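Local atomic coordinates of aminotransferase (PDB entry 4GRX), a protein that probably transfers amino groups from amines or omega-amino acids to keto acids with the help of pyridoxal phosphate, as a class III omega-aminotransferase. Residues A[118-123]-A[311-316]. Sequence-based numbering, arbitrary orientation.
Sequences FDNGRV and LGPDLA. With NA (sodium ion), chain E.
Leu311 pairs with Arg122 as an antiparallel hydrogen-bonded pair. Leu311 N donates a hydrogen bond to Arg122 O at 2.8 Å. Arg122 N donates in return to Leu311 O. Gly312, the N-cap residue, sets its CA over the centre of the Phe118 ring, 3.5 Å from the centroid, in a CH-pi contact. With Phe118 CG anti to its own carbonyl carbon, beside the backbone N (chi1 -47°), CG lies against Gly312 CA. An alanine at Phe118 would probably leave Gly312 CA without its aromatic cover. Phe118 O is a ligand of the sodium ion at 2.2 Å, with the carbonyls of Val113, Glu114 and Ser116. Pro313 starts the helix. Its CD touches Phe118 CB at 3.8 Å, and its CB meets Asn120 OD1 at 3.6 Å. Ala316 N bonds back to Gly312 O, and its CB packs on Gly121 CA and Arg122 CG. Arg122 NH2 forms a salt bridge with Glu320, and NH1 hydrogen-bonds the carbonyl oxygens of Glu24 and Ser27 of the second subunit. Strand 307-311 lies next to 122-126, outermost within this chain, and leads through Gly312 into helix 313-324. It is the one antiparallel strand of the seven-stranded sheet in the large domain of fold-type I aminotransferases.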
ATOM      1  N   PHE A 118     -14.699 -13.350 -15.652  1.00 45.41           N
ATOM      2  CA  PHE A 118     -16.069 -12.829 -15.497  1.00 47.49           C
ATOM      3  C   PHE A 118     -16.607 -12.207 -16.789  1.00 50.07           C
ATOM      4  O   PHE A 118     -15.832 -11.621 -17.562  1.00 49.58           O
ATOM      5  CB  PHE A 118     -16.123 -11.779 -14.377  1.00 46.16           C
ATOM      6  CG  PHE A 118     -15.424 -12.186 -13.100  1.00 43.87           C
ATOM      7  CD1 PHE A 118     -15.763 -13.368 -12.440  1.00 43.77           C
ATOM      8  CD2 PHE A 118     -14.450 -11.368 -12.544  1.00 41.91           C
ATOM      9  CE1 PHE A 118     -15.134 -13.736 -11.270  1.00 42.21           C
ATOM     10  CE2 PHE A 118     -13.815 -11.728 -11.366  1.00 40.57           C
ATOM     11  CZ  PHE A 118     -14.160 -12.915 -10.726  1.00 40.76           C
ATOM     12  N   ASP A 119     -17.918 -12.305 -17.024  1.00 44.41           N
ATOM     13  CA  ASP A 119     -18.509 -11.652 -18.216  1.00 47.99           C
ATOM     14  C   ASP A 119     -18.538 -10.126 -18.159  1.00 47.82           C
ATOM     15  O   ASP A 119     -18.357  -9.462 -19.175  1.00 49.37           O
ATOM     16  CB  ASP A 119     -19.905 -12.198 -18.548  1.00 50.54           C
ATOM     17  CG  ASP A 119     -19.848 -13.461 -19.390  1.00 52.33           C
ATOM     18  OD1 ASP A 119     -18.760 -14.084 -19.462  1.00 52.09           O
ATOM     19  OD2 ASP A 119     -20.887 -13.833 -19.982  1.00 54.59           O
ATOM     20  N   ASN A 120     -18.790  -9.588 -16.972  1.00 46.24           N
ATOM     21  CA  ASN A 120     -18.686  -8.157 -16.714  1.00 46.36           C
ATOM     22  C   ASN A 120     -18.275  -7.984 -15.258  1.00 43.90           C
ATOM     23  O   ASN A 120     -18.235  -8.966 -14.508  1.00 42.48           O
ATOM     24  CB  ASN A 120     -20.013  -7.447 -16.996  1.00 48.33           C
ATOM     25  CG  ASN A 120     -21.134  -7.958 -16.121  1.00 48.56           C
ATOM     26  OD1 ASN A 120     -21.212  -7.628 -14.939  1.00 48.01           O
ATOM     27  ND2 ASN A 120     -22.002  -8.782 -16.691  1.00 49.88           N
ATOM     28  N   GLY A 121     -17.967  -6.756 -14.855  1.00 42.96           N
ATOM     29  CA  GLY A 121     -17.553  -6.520 -13.489  0.88 40.90           C
ATOM     30  C   GLY A 121     -17.052  -5.124 -13.216  1.00 40.93           C
ATOM     31  O   GLY A 121     -17.218  -4.231 -14.027  1.00 42.42           O
ATOM     32  N   ARG A 122     -16.443  -4.942 -12.050  1.00 39.86           N
ATOM     33  CA  ARG A 122     -15.866  -3.653 -11.667  1.00 39.85           C
ATOM     34  C   ARG A 122     -14.480  -3.823 -11.031  1.00 37.20           C
ATOM     35  O   ARG A 122     -14.140  -4.879 -10.491  1.00 35.06           O
ATOM     36  CB  ARG A 122     -16.819  -2.856 -10.748  1.00 40.73           C
ATOM     37  CG  ARG A 122     -18.096  -2.358 -11.421  1.00 44.00           C
ATOM     38  CD  ARG A 122     -18.741  -1.210 -10.648  1.00 45.49           C
ATOM     39  NE  ARG A 122     -20.111  -0.934 -11.085  1.00 48.41           N
ATOM     40  CZ  ARG A 122     -20.440  -0.089 -12.065  1.00 51.60           C
ATOM     41  NH1 ARG A 122     -19.499   0.577 -12.720  1.00 52.85           N
ATOM     42  NH2 ARG A 122     -21.714   0.100 -12.396  1.00 52.96           N
ATOM     43  N   VAL A 123     -13.693  -2.758 -11.105  1.00 37.34           N
ATOM     44  CA  VAL A 123     -12.288  -2.780 -10.720  1.00 36.47           C
ATOM     45  C   VAL A 123     -11.996  -1.610  -9.763  1.00 36.22           C
ATOM     46  O   VAL A 123     -12.324  -0.446 -10.059  1.00 36.88           O
ATOM     47  CB  VAL A 123     -11.374  -2.688 -11.981  1.00 37.38           C
ATOM     48  CG1 VAL A 123      -9.916  -2.954 -11.641  1.00 35.86           C
ATOM     49  CG2 VAL A 123     -11.839  -3.649 -13.075  1.00 38.17           C
ATOM     50  N   LEU A 311     -14.141  -7.320  -9.036  1.00 29.89           N
ATOM     51  CA  LEU A 311     -15.399  -7.941  -8.616  1.00 29.93           C
ATOM     52  C   LEU A 311     -16.139  -8.591  -9.791  1.00 30.93           C
ATOM     53  O   LEU A 311     -16.366  -7.937 -10.817  1.00 32.30           O
ATOM     54  CB  LEU A 311     -16.306  -6.902  -7.953  1.00 30.25           C
ATOM     55  CG  LEU A 311     -15.763  -6.130  -6.748  1.00 29.41           C
ATOM     56  CD1 LEU A 311     -16.646  -4.928  -6.445  1.00 30.19           C
ATOM     57  CD2 LEU A 311     -15.633  -7.029  -5.527  1.00 28.34           C
ATOM     58  N   GLY A 312     -16.509  -9.865  -9.640  1.00 30.36           N
ATOM     59  CA  GLY A 312     -17.393 -10.553 -10.596  1.00 31.73           C
ATOM     60  C   GLY A 312     -18.782  -9.913 -10.609  1.00 32.99           C
ATOM     61  O   GLY A 312     -19.092  -9.095  -9.731  1.00 32.99           O
ATOM     62  N   PRO A 313     -19.640 -10.295 -11.573  1.00 34.20           N
ATOM     63  CA  PRO A 313     -20.950  -9.623 -11.742  1.00 35.35           C
ATOM     64  C   PRO A 313     -21.803  -9.506 -10.464  1.00 34.63           C
ATOM     65  O   PRO A 313     -22.328  -8.425 -10.167  1.00 35.15           O
ATOM     66  CB  PRO A 313     -21.671 -10.479 -12.791  1.00 36.81           C
ATOM     67  CG  PRO A 313     -20.587 -11.219 -13.500  1.00 36.66           C
ATOM     68  CD  PRO A 313     -19.461 -11.412 -12.518  1.00 34.93           C
ATOM     69  N   ASP A 314     -21.946 -10.590  -9.713  1.00 41.49           N
ATOM     70  CA  ASP A 314     -22.862 -10.553  -8.581  1.00 41.45           C
ATOM     71  C   ASP A 314     -22.406  -9.534  -7.511  1.00 40.51           C
ATOM     72  O   ASP A 314     -23.183  -8.672  -7.084  1.00 41.89           O
ATOM     73  CB  ASP A 314     -23.073 -11.954  -8.010  1.00 40.32           C
ATOM     74  CG  ASP A 314     -24.018 -11.962  -6.830  1.00 40.99           C
ATOM     75  OD1 ASP A 314     -25.202 -11.579  -6.989  1.00 43.20           O
ATOM     76  OD2 ASP A 314     -23.570 -12.346  -5.736  1.00 39.29           O
ATOM     77  N   LEU A 315     -21.141  -9.610  -7.104  1.00 38.16           N
ATOM     78  CA  LEU A 315     -20.600  -8.631  -6.166  1.00 37.39           C
ATOM     79  C   LEU A 315     -20.575  -7.202  -6.737  1.00 38.99           C
ATOM     80  O   LEU A 315     -20.850  -6.247  -6.016  1.00 39.81           O
ATOM     81  CB  LEU A 315     -19.225  -9.054  -5.661  1.00 34.82           C
ATOM     82  CG  LEU A 315     -19.163 -10.286  -4.758  1.00 33.30           C
ATOM     83  CD1 LEU A 315     -17.719 -10.559  -4.373  1.00 31.10           C
ATOM     84  CD2 LEU A 315     -20.015 -10.114  -3.509  1.00 33.89           C
ATOM     85  N   ALA A 316     -20.262  -7.060  -8.026  1.00 39.60           N
ATOM     86  CA  ALA A 316     -20.314  -5.760  -8.696  1.00 41.54           C
ATOM     87  C   ALA A 316     -21.688  -5.121  -8.542  1.00 44.35           C
ATOM     88  O   ALA A 316     -21.782  -3.990  -8.093  1.00 45.64           O
ATOM     89  CB  ALA A 316     -19.937  -5.884 -10.163  1.00 42.00           C
TER
HETATM   90 NA    NA E 501     -14.010 -11.454 -18.877  1.00 28.17          NA
HETATM   91  O   HOH W   1     -13.841 -13.341 -20.054  1.00 36.59           O